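Side-chain contacts in transcriptional repressor of the blcABC operon (Agrobacterium tumefaciens, PDB 3MQ0), which represses transcription of the blcABC operon, probably by binding DNA through a helix-turn-helix domain, and is regulated via oligomerization: residues B[104-109]-B[121-126]; B[154-159]-B[193-198]; B[164-169]-B[201-206]; B[178-183]-B[187-192]; B[234-239]-B[255-260]. All blocks are in the same frame, centred on the assembly; numbering follows the deposited sequence.

Contact 1: residues B[104-109]-B[121-126]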
# COMPACT_ATOMS: atom_id res chain seq x y z
N SER B 104 5.99 19.47 4.77
CA SER B 104 7.09 19.45 5.74
C SER B 104 8.29 18.66 5.19
O SER B 104 9.43 19.01 5.43
CB SER B 104 6.64 18.91 7.10
OG SER B 104 6.18 17.58 7.00
N THR B 105 8.02 17.59 4.44
CA THR B 105 9.08 16.82 3.79
C THR B 105 9.86 17.70 2.81
O THR B 105 11.09 17.71 2.80
CB THR B 105 8.48 15.60 3.04
OG1 THR B 105 7.83 14.75 3.99
CG2 THR B 105 9.57 14.82 2.31
N PHE B 106 9.12 18.44 2.00
CA PHE B 106 9.68 19.43 1.07
C PHE B 106 10.56 20.45 1.81
O PHE B 106 11.71 20.65 1.45
CB PHE B 106 8.50 20.09 0.35
CG PHE B 106 8.81 21.40 -0.35
CD1 PHE B 106 9.39 21.42 -1.61
CD2 PHE B 106 8.42 22.60 0.22
CE1 PHE B 106 9.63 22.63 -2.27
CE2 PHE B 106 8.66 23.81 -0.43
CZ PHE B 106 9.27 23.82 -1.68
N ASN B 107 10.02 21.07 2.86
CA ASN B 107 10.77 22.11 3.59
C ASN B 107 12.10 21.59 4.08
O ASN B 107 13.14 22.24 3.90
CB ASN B 107 9.98 22.64 4.79
CG ASN B 107 8.77 23.47 4.41
OD1 ASN B 107 8.74 24.06 3.34
ND2 ASN B 107 7.79 23.54 5.30
N ASP B 108 12.07 20.42 4.70
CA ASP B 108 13.28 19.80 5.26
C ASP B 108 14.30 19.40 4.20
O ASP B 108 15.52 19.50 4.40
CB ASP B 108 12.89 18.61 6.13
CG ASP B 108 12.14 19.03 7.39
OD1 ASP B 108 12.12 20.24 7.70
OD2 ASP B 108 11.59 18.15 8.09
N HIS B 109 13.80 18.95 3.06
CA HIS B 109 14.65 18.61 1.95
C HIS B 109 15.42 19.84 1.48
O HIS B 109 16.61 19.76 1.17
CB HIS B 109 13.80 18.05 0.81
CG HIS B 109 14.58 17.34 -0.25
ND1 HIS B 109 15.25 16.16 -0.02
CD2 HIS B 109 14.77 17.62 -1.56
CE1 HIS B 109 15.84 15.76 -1.13
NE2 HIS B 109 15.55 16.63 -2.08
N VAL B 121 11.62 28.68 -4.29
CA VAL B 121 11.19 27.33 -4.64
C VAL B 121 9.74 27.14 -4.26
O VAL B 121 9.34 27.49 -3.14
CB VAL B 121 12.01 26.27 -3.87
CG1 VAL B 121 11.72 24.87 -4.43
CG2 VAL B 121 13.48 26.60 -3.93
N THR B 122 8.94 26.61 -5.18
CA THR B 122 7.52 26.41 -4.92
C THR B 122 7.16 24.94 -5.04
O THR B 122 7.85 24.18 -5.70
CB THR B 122 6.65 27.20 -5.92
OG1 THR B 122 7.05 26.86 -7.26
CG2 THR B 122 6.85 28.68 -5.74
N LEU B 123 6.08 24.57 -4.37
CA LEU B 123 5.55 23.21 -4.41
C LEU B 123 4.07 23.35 -4.72
O LEU B 123 3.37 24.10 -4.04
CB LEU B 123 5.71 22.56 -3.04
CG LEU B 123 5.15 21.14 -2.85
CD1 LEU B 123 6.01 20.17 -3.63
CD2 LEU B 123 5.11 20.77 -1.34
N THR B 124 3.60 22.62 -5.72
CA THR B 124 2.22 22.75 -6.16
C THR B 124 1.56 21.40 -6.37
O THR B 124 2.24 20.38 -6.51
CB THR B 124 2.13 23.48 -7.50
OG1 THR B 124 2.68 22.65 -8.52
CG2 THR B 124 2.87 24.81 -7.44
N VAL B 125 0.24 21.41 -6.41
CA VAL B 125 -0.52 20.25 -6.87
C VAL B 125 -1.42 20.71 -7.99
O VAL B 125 -1.75 21.89 -8.04
CB VAL B 125 -1.39 19.65 -5.76
CG1 VAL B 125 -0.50 19.13 -4.62
CG2 VAL B 125 -2.37 20.68 -5.22
N ARG B 126 -1.79 19.80 -8.90
CA ARG B 126 -2.73 20.15 -9.97
C ARG B 126 -4.17 19.82 -9.58
O ARG B 126 -4.46 18.72 -9.09
CB ARG B 126 -2.39 19.41 -11.27
CG ARG B 126 -3.22 19.87 -12.46
CD ARG B 126 -2.88 19.12 -13.77
NE ARG B 126 -3.11 17.68 -13.64
CZ ARG B 126 -4.29 17.10 -13.82
NH1 ARG B 126 -5.36 17.82 -14.12
NH2 ARG B 126 -4.40 15.79 -13.68
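Phe106 and Leu123 lie closest in the backbone, their CA atoms 7.8 Å apart, where helix 102-110 runs over strand 120-127. The axes of 104-109 and 121-126 approach to 10.1 Å and run nearly antiparallel, at 159°. From the helix side the contact is carried by Phe106 alone. Its CG stands anti to the backbone N (chi1 163°), and the ring reaches down to the strand. Leu123 CB sits over the middle of one ring face, 3.9 Å from the centroid and 6° off the normal, a CH-pi contact. Leu123 CD2 continues past the ring to Phe106 CB, at 3.8 Å, while CD1 reaches the rim at CD1 of the phenylalanine. Two residues back on the same side of the strand, Val121 meets the far end of the ring. Its CG1 lies at the edge, near the ring plane, 3.7 Å from Phe106 CE1. Ile236 of the neighbouring strand 232-241 also touches Phe106. Across the helix, Asp108 OD2 is hydrogen-bonded to Ala79 N and Ser78 OG of the second subunit. Helix 102-110 thus packs on the central sheet of the GAF-fold domain and also meets the partner chain. The strand contact itself is buried and apolar, consistent with hydrophobic burial and ring-face packing holding the helix there.

Contact 2: residues B[154-159]-B[193-198]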
# COMPACT_ATOMS: atom_id res chain seq x y z
N PRO B 154 -3.05 29.13 -13.94
CA PRO B 154 -3.30 28.16 -15.02
C PRO B 154 -2.16 27.19 -15.20
O PRO B 154 -1.01 27.60 -15.40
CB PRO B 154 -3.43 29.04 -16.27
CG PRO B 154 -3.78 30.41 -15.75
CD PRO B 154 -3.07 30.52 -14.42
N ALA B 155 -2.46 25.90 -15.13
CA ALA B 155 -1.45 24.86 -15.30
C ALA B 155 -0.64 24.97 -16.59
O ALA B 155 0.55 24.66 -16.60
CB ALA B 155 -2.10 23.48 -15.20
N PRO B 156 -1.27 25.40 -17.70
CA PRO B 156 -0.47 25.39 -18.94
C PRO B 156 0.67 26.40 -18.94
O PRO B 156 1.60 26.23 -19.73
CB PRO B 156 -1.49 25.77 -20.02
CG PRO B 156 -2.78 25.27 -19.48
CD PRO B 156 -2.71 25.56 -17.99
N PHE B 157 0.59 27.43 -18.10
CA PHE B 157 1.59 28.50 -18.12
C PHE B 157 2.76 28.32 -17.11
O PHE B 157 3.83 28.89 -17.30
CB PHE B 157 0.92 29.86 -17.86
CG PHE B 157 -0.22 30.20 -18.81
CD1 PHE B 157 -0.28 29.68 -20.09
CD2 PHE B 157 -1.22 31.08 -18.41
CE1 PHE B 157 -1.32 30.01 -20.95
CE2 PHE B 157 -2.28 31.41 -19.26
CZ PHE B 157 -2.31 30.87 -20.54
N THR B 158 2.56 27.54 -16.05
CA THR B 158 3.58 27.45 -15.00
C THR B 158 4.54 26.28 -15.25
O THR B 158 4.20 25.35 -15.97
CB THR B 158 2.94 27.24 -13.60
OG1 THR B 158 2.20 26.02 -13.60
CG2 THR B 158 1.97 28.37 -13.26
N ALA B 159 5.73 26.32 -14.65
CA ALA B 159 6.66 25.20 -14.83
C ALA B 159 6.12 23.93 -14.18
O ALA B 159 6.16 22.87 -14.78
CB ALA B 159 8.05 25.55 -14.27
N SER B 193 -2.00 23.12 -29.36
CA SER B 193 -0.93 22.62 -30.20
C SER B 193 0.44 23.04 -29.66
O SER B 193 1.38 22.24 -29.61
CB SER B 193 -1.10 23.13 -31.63
OG SER B 193 0.01 22.74 -32.43
N GLN B 194 0.56 24.30 -29.27
CA GLN B 194 1.83 24.78 -28.77
C GLN B 194 2.15 24.13 -27.42
O GLN B 194 3.31 23.81 -27.14
CB GLN B 194 1.81 26.31 -28.66
CG GLN B 194 1.57 27.01 -30.00
CD GLN B 194 0.10 27.29 -30.32
OE1 GLN B 194 -0.79 26.46 -30.07
NE2 GLN B 194 -0.16 28.47 -30.87
N LEU B 195 1.13 23.93 -26.60
CA LEU B 195 1.32 23.28 -25.31
C LEU B 195 1.84 21.85 -25.51
O LEU B 195 2.76 21.41 -24.82
CB LEU B 195 0.01 23.28 -24.51
CG LEU B 195 -0.01 22.49 -23.21
CD1 LEU B 195 1.01 23.05 -22.21
CD2 LEU B 195 -1.41 22.47 -22.60
N GLU B 196 1.26 21.13 -26.47
CA GLU B 196 1.66 19.75 -26.68
C GLU B 196 3.10 19.60 -27.15
O GLU B 196 3.78 18.61 -26.82
CB GLU B 196 0.69 19.04 -27.62
CG GLU B 196 -0.63 18.71 -26.90
CD GLU B 196 -1.59 17.93 -27.77
OE1 GLU B 196 -2.03 18.49 -28.80
OE2 GLU B 196 -1.90 16.77 -27.44
N GLU B 197 3.59 20.58 -27.90
CA GLU B 197 5.01 20.61 -28.24
C GLU B 197 5.87 20.77 -26.97
O GLU B 197 6.84 20.04 -26.77
CB GLU B 197 5.31 21.73 -29.23
CG GLU B 197 4.66 21.49 -30.58
CD GLU B 197 4.52 22.74 -31.43
OE1 GLU B 197 4.91 23.85 -30.97
OE2 GLU B 197 4.02 22.61 -32.56
N GLU B 198 5.50 21.71 -26.12
CA GLU B 198 6.21 21.90 -24.86
C GLU B 198 6.18 20.63 -24.01
O GLU B 198 7.17 20.29 -23.36
CB GLU B 198 5.59 23.03 -24.05
CG GLU B 198 5.82 24.43 -24.58
CD GLU B 198 5.20 25.47 -23.66
OE1 GLU B 198 4.08 25.22 -23.16
OE2 GLU B 198 5.82 26.53 -23.42
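Leu195 of helix 192-205 faces Pro156 in the loop after strand 152-154. The CA atoms of this pair are the nearest of the two segments, 6.9 Å apart. From CB, which points toward the loop, the leucine chain goes on to CG, anti to the backbone N (chi1 173°). CB and CG themselves meet nothing close in 154-159; the touching is left to the two methyls. CD1 comes to Pro156 O at 4.1 Å. CD2 meets Pro156 CB at 4.2 Å, an apolar contact with the side of the proline ring. These are loose distances, and the two segments bury just 96 Å² between them. The packing belongs to the GAF-fold ligand-binding type of domain found at the C-terminal end of IclR regulators, and here a helix lies against the loop that leads from an edge strand into helix 159-165. Thr158 is the N-cap of that helix, its OG1 bonded to Gly161 N. Other residues add to the apolar surroundings: Pro156 also touches Phe177 and Leu165, and Phe180 rests on Leu195. One turn after Leu195, Glu198 points toward the same loop. Its OE1 is 4.4 Å from Pro156 O, and the two oxygens share a partner in Lys162, whose NZ makes a salt bridge to Glu198 OE1 and a hydrogen bond to Pro156 O. Glu198 OE2 is hydrogen-bonded to Gln213 NE2.

Contact 3: residues B[164-169]-B[201-206]; sequences LLSDLG and LTRARG
Arg203 reaches Ser166 through a chain extended at chi2 (174°) and bent at chi3 (-127°). The chain extends across to 164-169, and the bend sets the NE side of the guanidinium facing Ser166 O. There NE donates to Ser166 O at 2.8 Å, in an almost straight bond of 175°. The oxygen lies in the guanidinium plane, at its edge, and NE arrives in the carbonyl plane on a lone pair. NH2 lies 3.5 Å from the same Ser166 O and 3.8 Å from Leu168 O, which is oblique to the guanidinium. Beneath the polar end, the arginine stem packs on the serine, with Arg203 CG 4.3 Å from Ser166 CB. Thr202 stands next to this stem and turns CG2 to Ser166 OG, at 4.1 Å. Both hydroxyls are bonded to carbonyls a few residues earlier in the chain: Ser166 OG to Ile163 O, and Thr202 OG1 to Glu198 O. They are thus engaged along the chain and leave methyl-to-oxygen packing between the segments. The type I turn from Leu165 to Leu168 presents Ser166 O to the arginine. Gly206, with positive phi, is the first residue past the end of the facing helix. In the effector-domain fold the contact joins the end of helix 159-165 to the last turn of helix 192-205. Leu164 and Leu165 pack down on strand 120-127 at Arg126, while Leu168 leans on Leu173 and Leu176 of helix 170-176.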
# COMPACT_ATOMS: atom_id res chain seq x y z
N LEU B 164 3.33 18.60 -14.61
CA LEU B 164 2.18 17.79 -14.20
C LEU B 164 1.27 17.44 -15.37
O LEU B 164 0.75 16.33 -15.46
CB LEU B 164 1.41 18.45 -13.05
CG LEU B 164 2.26 18.65 -11.77
CD1 LEU B 164 1.52 19.48 -10.75
CD2 LEU B 164 2.66 17.29 -11.19
N LEU B 165 1.09 18.37 -16.30
CA LEU B 165 0.27 18.11 -17.49
C LEU B 165 0.97 17.14 -18.45
O LEU B 165 0.32 16.49 -19.28
CB LEU B 165 -0.04 19.42 -18.23
CG LEU B 165 -1.05 20.35 -17.57
CD1 LEU B 165 -1.19 21.65 -18.35
CD2 LEU B 165 -2.43 19.67 -17.42
N SER B 166 2.29 17.03 -18.36
CA SER B 166 3.02 16.18 -19.30
C SER B 166 2.72 14.69 -19.06
O SER B 166 3.03 13.87 -19.90
CB SER B 166 4.53 16.46 -19.27
OG SER B 166 5.14 15.91 -18.13
N ASP B 167 2.11 14.35 -17.96
CA ASP B 167 1.74 12.98 -17.79
C ASP B 167 0.37 12.63 -18.32
O ASP B 167 -0.00 11.53 -18.25
CB ASP B 167 1.85 12.54 -16.36
CG ASP B 167 1.43 13.59 -15.43
OD1 ASP B 167 2.31 14.22 -14.85
OD2 ASP B 167 0.24 13.83 -15.29
N LEU B 168 -0.35 13.61 -18.82
CA LEU B 168 -1.66 13.39 -19.43
C LEU B 168 -1.56 13.05 -20.91
O LEU B 168 -0.67 13.55 -21.61
CB LEU B 168 -2.54 14.63 -19.26
CG LEU B 168 -3.13 14.83 -17.87
CD1 LEU B 168 -2.07 14.77 -16.79
CD2 LEU B 168 -3.89 16.14 -17.81
N GLY B 169 -2.47 12.20 -21.39
CA GLY B 169 -2.51 11.86 -22.81
C GLY B 169 -3.25 12.92 -23.60
O GLY B 169 -3.80 13.86 -23.00
N LEU B 201 8.66 17.91 -25.23
CA LEU B 201 10.03 18.26 -24.84
C LEU B 201 10.21 18.02 -23.34
O LEU B 201 11.25 17.51 -22.91
CB LEU B 201 10.31 19.73 -25.18
CG LEU B 201 11.70 20.29 -24.86
CD1 LEU B 201 12.80 19.43 -25.49
CD2 LEU B 201 11.79 21.74 -25.38
N THR B 202 9.20 18.36 -22.55
CA THR B 202 9.26 18.20 -21.10
C THR B 202 9.44 16.74 -20.71
O THR B 202 10.26 16.43 -19.86
CB THR B 202 7.99 18.79 -20.40
OG1 THR B 202 7.89 20.17 -20.72
CG2 THR B 202 8.09 18.66 -18.88
N ARG B 203 8.66 15.86 -21.34
CA ARG B 203 8.75 14.42 -21.13
C ARG B 203 10.13 13.88 -21.44
O ARG B 203 10.66 13.04 -20.71
CB ARG B 203 7.76 13.70 -22.06
CG ARG B 203 6.44 13.35 -21.45
CD ARG B 203 5.49 12.77 -22.51
NE ARG B 203 4.25 13.52 -22.45
CZ ARG B 203 3.66 14.11 -23.47
NH1 ARG B 203 4.16 14.02 -24.71
NH2 ARG B 203 2.54 14.77 -23.26
N ALA B 204 10.72 14.34 -22.54
CA ALA B 204 12.01 13.82 -22.97
C ALA B 204 13.16 14.19 -22.02
O ALA B 204 14.14 13.44 -21.90
CB ALA B 204 12.32 14.29 -24.38
N ARG B 205 13.08 15.31 -21.36
CA ARG B 205 14.15 15.71 -20.49
C ARG B 205 13.85 15.57 -19.02
O ARG B 205 14.76 15.54 -18.25
CB ARG B 205 14.64 17.08 -20.83
CG ARG B 205 13.67 18.09 -20.78
CD ARG B 205 14.10 19.33 -21.42
NE ARG B 205 13.10 20.34 -21.20
CZ ARG B 205 13.11 21.54 -21.72
NH1 ARG B 205 14.11 21.92 -22.46
NH2 ARG B 205 12.12 22.34 -21.47
N GLY B 206 12.59 15.44 -18.65
CA GLY B 206 12.26 15.29 -17.25
C GLY B 206 12.27 16.60 -16.46
O GLY B 206 12.25 16.57 -15.23

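Contact 4: residues B[178-183]-B[187-192]; sequences SQFPQP and RSVAGL
Phe180 lays its ring over the backbone of Gly191, whose CA stands 3.6 Å from the ring centroid and 9° off the normal. This is a CH-pi contact to a glycine at the N-cap position of helix 192-205. The two segments belong to the long connection between helices 170-176 and 192-205 in the GAF-fold domain, and their touching parts run nearly antiparallel, 165° apart. The ring is brought there by CG anti to the backbone N (chi1 -155°). Leu192 N follows over the same face, 3.7 Å from Phe180 CE1. The opposite face is taken by Pro181 CD, set toward the rim, so the aromatic group is held between its own neighbour and the glycine. At the edge, Val189 CG1 lies 4.0 Å from Phe180 CZ, in the ring plane. Leu195 and Pro156 also touch the phenylalanine and tie the connection to helix 192-205 and to the loop after strand 152-154. Farther along, Pro183 packs side to side on Ser188, CB to CB at 3.7 Å. The serine hydroxyl turns to other partners, among them Gln213 O, which fixes this end of the connection to a separate loop. One water joins the main chains between these two packings: it donates to Pro181 O and to Val189 O, each at 2.9 Å.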
# COMPACT_ATOMS: atom_id res chain seq x y z
N SER B 178 -10.77 22.33 -23.67
CA SER B 178 -11.65 22.66 -24.78
C SER B 178 -11.67 24.18 -24.94
O SER B 178 -11.58 24.71 -26.04
CB SER B 178 -13.06 22.12 -24.53
OG SER B 178 -13.58 22.60 -23.30
N GLN B 179 -11.78 24.88 -23.81
CA GLN B 179 -11.53 26.31 -23.75
C GLN B 179 -10.14 26.51 -23.17
O GLN B 179 -9.88 26.18 -22.02
CB GLN B 179 -12.55 27.01 -22.87
CG GLN B 179 -13.99 26.81 -23.32
CD GLN B 179 -14.98 27.40 -22.34
OE1 GLN B 179 -15.01 27.03 -21.16
NE2 GLN B 179 -15.79 28.34 -22.81
N PHE B 180 -9.24 27.05 -23.98
CA PHE B 180 -7.88 27.29 -23.53
C PHE B 180 -7.80 28.59 -22.71
O PHE B 180 -8.39 29.60 -23.08
CB PHE B 180 -6.96 27.34 -24.74
CG PHE B 180 -5.55 27.00 -24.41
CD1 PHE B 180 -5.16 25.67 -24.27
CD2 PHE B 180 -4.62 28.00 -24.19
CE1 PHE B 180 -3.87 25.35 -23.94
CE2 PHE B 180 -3.32 27.68 -23.86
CZ PHE B 180 -2.94 26.36 -23.73
N PRO B 181 -7.06 28.58 -21.58
CA PRO B 181 -6.96 29.80 -20.77
C PRO B 181 -6.39 30.98 -21.56
O PRO B 181 -5.52 30.79 -22.43
CB PRO B 181 -5.99 29.41 -19.64
CG PRO B 181 -5.30 28.16 -20.11
CD PRO B 181 -6.30 27.46 -20.98
N GLN B 182 -6.87 32.18 -21.26
CA GLN B 182 -6.35 33.41 -21.86
C GLN B 182 -4.93 33.69 -21.36
O GLN B 182 -4.61 33.41 -20.21
CB GLN B 182 -7.26 34.59 -21.53
CG GLN B 182 -8.65 34.51 -22.14
CD GLN B 182 -8.65 34.67 -23.65
OE1 GLN B 182 -8.14 35.66 -24.19
NE2 GLN B 182 -9.22 33.69 -24.35
N PRO B 183 -4.07 34.28 -22.22
CA PRO B 183 -2.67 34.51 -21.86
C PRO B 183 -2.48 35.49 -20.69
O PRO B 183 -3.26 36.43 -20.54
CB PRO B 183 -2.07 35.10 -23.14
CG PRO B 183 -3.23 35.66 -23.88
CD PRO B 183 -4.38 34.74 -23.58
N ARG B 187 4.11 35.96 -23.77
CA ARG B 187 4.84 34.70 -23.96
C ARG B 187 4.02 33.49 -23.54
O ARG B 187 4.43 32.35 -23.78
CB ARG B 187 6.14 34.70 -23.17
CG ARG B 187 6.92 35.99 -23.26
CD ARG B 187 8.06 35.86 -24.21
NE ARG B 187 8.95 34.76 -23.85
CZ ARG B 187 10.11 34.54 -24.44
NH1 ARG B 187 10.53 35.35 -25.40
NH2 ARG B 187 10.87 33.51 -24.07
N SER B 188 2.88 33.71 -22.91
CA SER B 188 2.05 32.60 -22.46
C SER B 188 1.74 31.70 -23.63
O SER B 188 1.44 32.19 -24.71
CB SER B 188 0.74 33.12 -21.86
OG SER B 188 0.98 33.88 -20.69
N VAL B 189 1.80 30.39 -23.43
CA VAL B 189 1.51 29.48 -24.53
C VAL B 189 0.09 29.76 -25.05
O VAL B 189 -0.84 29.95 -24.28
CB VAL B 189 1.73 28.01 -24.11
CG1 VAL B 189 0.75 27.59 -23.04
CG2 VAL B 189 1.65 27.11 -25.31
N ALA B 190 -0.05 29.84 -26.37
CA ALA B 190 -1.26 30.39 -26.97
C ALA B 190 -2.36 29.37 -27.24
O ALA B 190 -3.49 29.74 -27.53
CB ALA B 190 -0.91 31.14 -28.25
N GLY B 191 -2.04 28.08 -27.16
CA GLY B 191 -3.05 27.08 -27.45
C GLY B 191 -2.60 25.65 -27.27
O GLY B 191 -1.45 25.37 -26.92
N LEU B 192 -3.51 24.74 -27.55
CA LEU B 192 -3.28 23.33 -27.29
C LEU B 192 -2.10 22.78 -28.08
O LEU B 192 -1.27 22.05 -27.52
CB LEU B 192 -4.56 22.54 -27.58
CG LEU B 192 -4.59 21.16 -26.93
CD1 LEU B 192 -3.98 21.19 -25.55
CD2 LEU B 192 -6.02 20.64 -26.88
O HOH W 1 -3.15 31.60 -23.81

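Contact 5: residues B[234-239]-B[255-260]; sequences AGIAIS and EELRTT
Leu257 packs on Ile236 and Ile238 where helix 247-267 lies on strand 232-241. The segment axes come within 9.5 Å at 147°, and Ala237 and Leu257 have the nearest CA atoms. Leu257 CG is anti to the backbone N (chi1 -164°), which sends both methyls to the strand. Leu257 CD1 lies between two isoleucines, 4.2 Å from Ile236 CG2 and 4.2 Å from Ile238 CG2. Its other methyl rests on main chain: CD2 is 3.8 Å from Ile236 O and also near Ala237 CA.

Between these two segments the polar bonds lie within the helix. Arg258 grips Glu255 side-on in a salt bridge. Arg258 NE meets Glu255 OE1 at 3.0 Å from above the carboxylate plane. Arg258 NH2 meets Glu255 OE2 at 2.9 Å on the syn side, tilted out of that plane. Both oxygens lie close to the guanidinium plane. Thr260 OG1 donates to Glu256 O at 3.0 Å, from above the carbonyl plane; that oxygen also accepts Thr260 N.

Strand 232-241 belongs to the central sheet of the GAF-fold domain, between strands 120-127 and 218-226. The helix presents a leucine to the buried sheet and keeps its ion pair on a different side, consistent with an amphipathic helix held by apolar packing.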
# COMPACT_ATOMS: atom_id res chain seq x y z
N ALA B 234 2.74 15.91 -7.26
CA ALA B 234 3.03 17.31 -7.00
C ALA B 234 4.13 17.78 -7.94
O ALA B 234 4.75 16.97 -8.61
CB ALA B 234 3.45 17.52 -5.54
N GLY B 235 4.34 19.09 -7.99
CA GLY B 235 5.41 19.66 -8.80
C GLY B 235 6.28 20.55 -7.92
O GLY B 235 5.80 21.15 -6.96
N ILE B 236 7.56 20.62 -8.24
CA ILE B 236 8.45 21.55 -7.59
C ILE B 236 9.07 22.44 -8.66
O ILE B 236 9.37 21.97 -9.77
CB ILE B 236 9.53 20.83 -6.76
CG1 ILE B 236 10.43 21.82 -6.05
CG2 ILE B 236 10.41 19.91 -7.63
CD1 ILE B 236 11.47 21.14 -5.14
N ALA B 237 9.25 23.73 -8.35
CA ALA B 237 9.89 24.62 -9.33
C ALA B 237 10.82 25.60 -8.64
O ALA B 237 10.62 25.95 -7.49
CB ALA B 237 8.82 25.39 -10.13
N ILE B 238 11.82 26.05 -9.37
CA ILE B 238 12.58 27.19 -8.90
C ILE B 238 12.27 28.35 -9.83
O ILE B 238 11.99 28.14 -11.01
CB ILE B 238 14.09 26.90 -8.85
CG1 ILE B 238 14.61 26.53 -10.23
CG2 ILE B 238 14.39 25.78 -7.84
CD1 ILE B 238 16.07 26.09 -10.22
N SER B 239 12.33 29.55 -9.30
CA SER B 239 12.11 30.78 -10.03
C SER B 239 13.32 31.71 -9.94
O SER B 239 13.88 31.82 -8.93
CB SER B 239 10.93 31.53 -9.43
OG SER B 239 9.77 30.79 -9.61
N GLU B 255 18.40 19.71 -14.79
CA GLU B 255 18.84 18.36 -14.44
C GLU B 255 19.05 18.23 -12.92
O GLU B 255 18.70 17.20 -12.34
CB GLU B 255 20.09 17.96 -15.22
CG GLU B 255 20.70 16.62 -14.82
CD GLU B 255 19.90 15.38 -15.28
OE1 GLU B 255 18.86 15.54 -15.95
OE2 GLU B 255 20.34 14.25 -14.96
N GLU B 256 19.61 19.27 -12.29
CA GLU B 256 19.74 19.26 -10.84
C GLU B 256 18.36 19.17 -10.18
O GLU B 256 18.16 18.41 -9.23
CB GLU B 256 20.47 20.51 -10.32
CG GLU B 256 21.93 20.63 -10.79
CD GLU B 256 22.80 19.46 -10.38
OE1 GLU B 256 22.90 19.16 -9.17
OE2 GLU B 256 23.38 18.83 -11.29
N LEU B 257 17.40 19.95 -10.67
CA LEU B 257 16.05 19.88 -10.12
C LEU B 257 15.38 18.51 -10.33
O LEU B 257 14.68 18.02 -9.46
CB LEU B 257 15.16 20.98 -10.66
CG LEU B 257 13.87 21.21 -9.86
CD1 LEU B 257 14.16 21.59 -8.42
CD2 LEU B 257 13.04 22.27 -10.53
N ARG B 258 15.61 17.90 -11.50
CA ARG B 258 15.05 16.59 -11.79
C ARG B 258 15.47 15.56 -10.74
O ARG B 258 14.64 14.79 -10.23
CB ARG B 258 15.44 16.10 -13.21
CG ARG B 258 14.81 14.77 -13.59
CD ARG B 258 15.39 14.20 -14.90
NE ARG B 258 16.77 13.73 -14.76
CZ ARG B 258 17.11 12.53 -14.30
NH1 ARG B 258 16.17 11.66 -13.93
NH2 ARG B 258 18.40 12.19 -14.21
N THR B 259 16.76 15.55 -10.41
CA THR B 259 17.27 14.58 -9.45
C THR B 259 16.89 14.92 -8.00
O THR B 259 16.69 14.03 -7.17
CB THR B 259 18.79 14.38 -9.58
OG1 THR B 259 19.44 15.64 -9.49
CG2 THR B 259 19.12 13.75 -10.94
N THR B 260 16.81 16.21 -7.71
CA THR B 260 16.31 16.68 -6.42
C THR B 260 14.88 16.20 -6.22
O THR B 260 14.52 15.70 -5.15
CB THR B 260 16.33 18.24 -6.34
OG1 THR B 260 17.70 18.69 -6.32
CG2 THR B 260 15.60 18.75 -5.10

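How the contacts relate
Contacts 1 and 5 are the core pair, about 10 Å apart between centres. Their strands are neighbours in one sheet, joined by probable backbone hydrogen bonds such as Thr124 O to Gly235 N, and each carries a helix through buried apolar side chains. Contacts 2 and 3 share helix 192-205. Contact 2 is a buried, loose apolar touch. Contact 3 is partly exposed and depends on an arginine bonded to a backbone oxygen. Contact 4 lies farther out, about 28 Å from the chain centre, where ring-on-backbone packing and a water join two loop segments. It touches contact 2 through Phe157 and Val189, while Leu164 links contact 3 to the sheet of contacts 1 and 5.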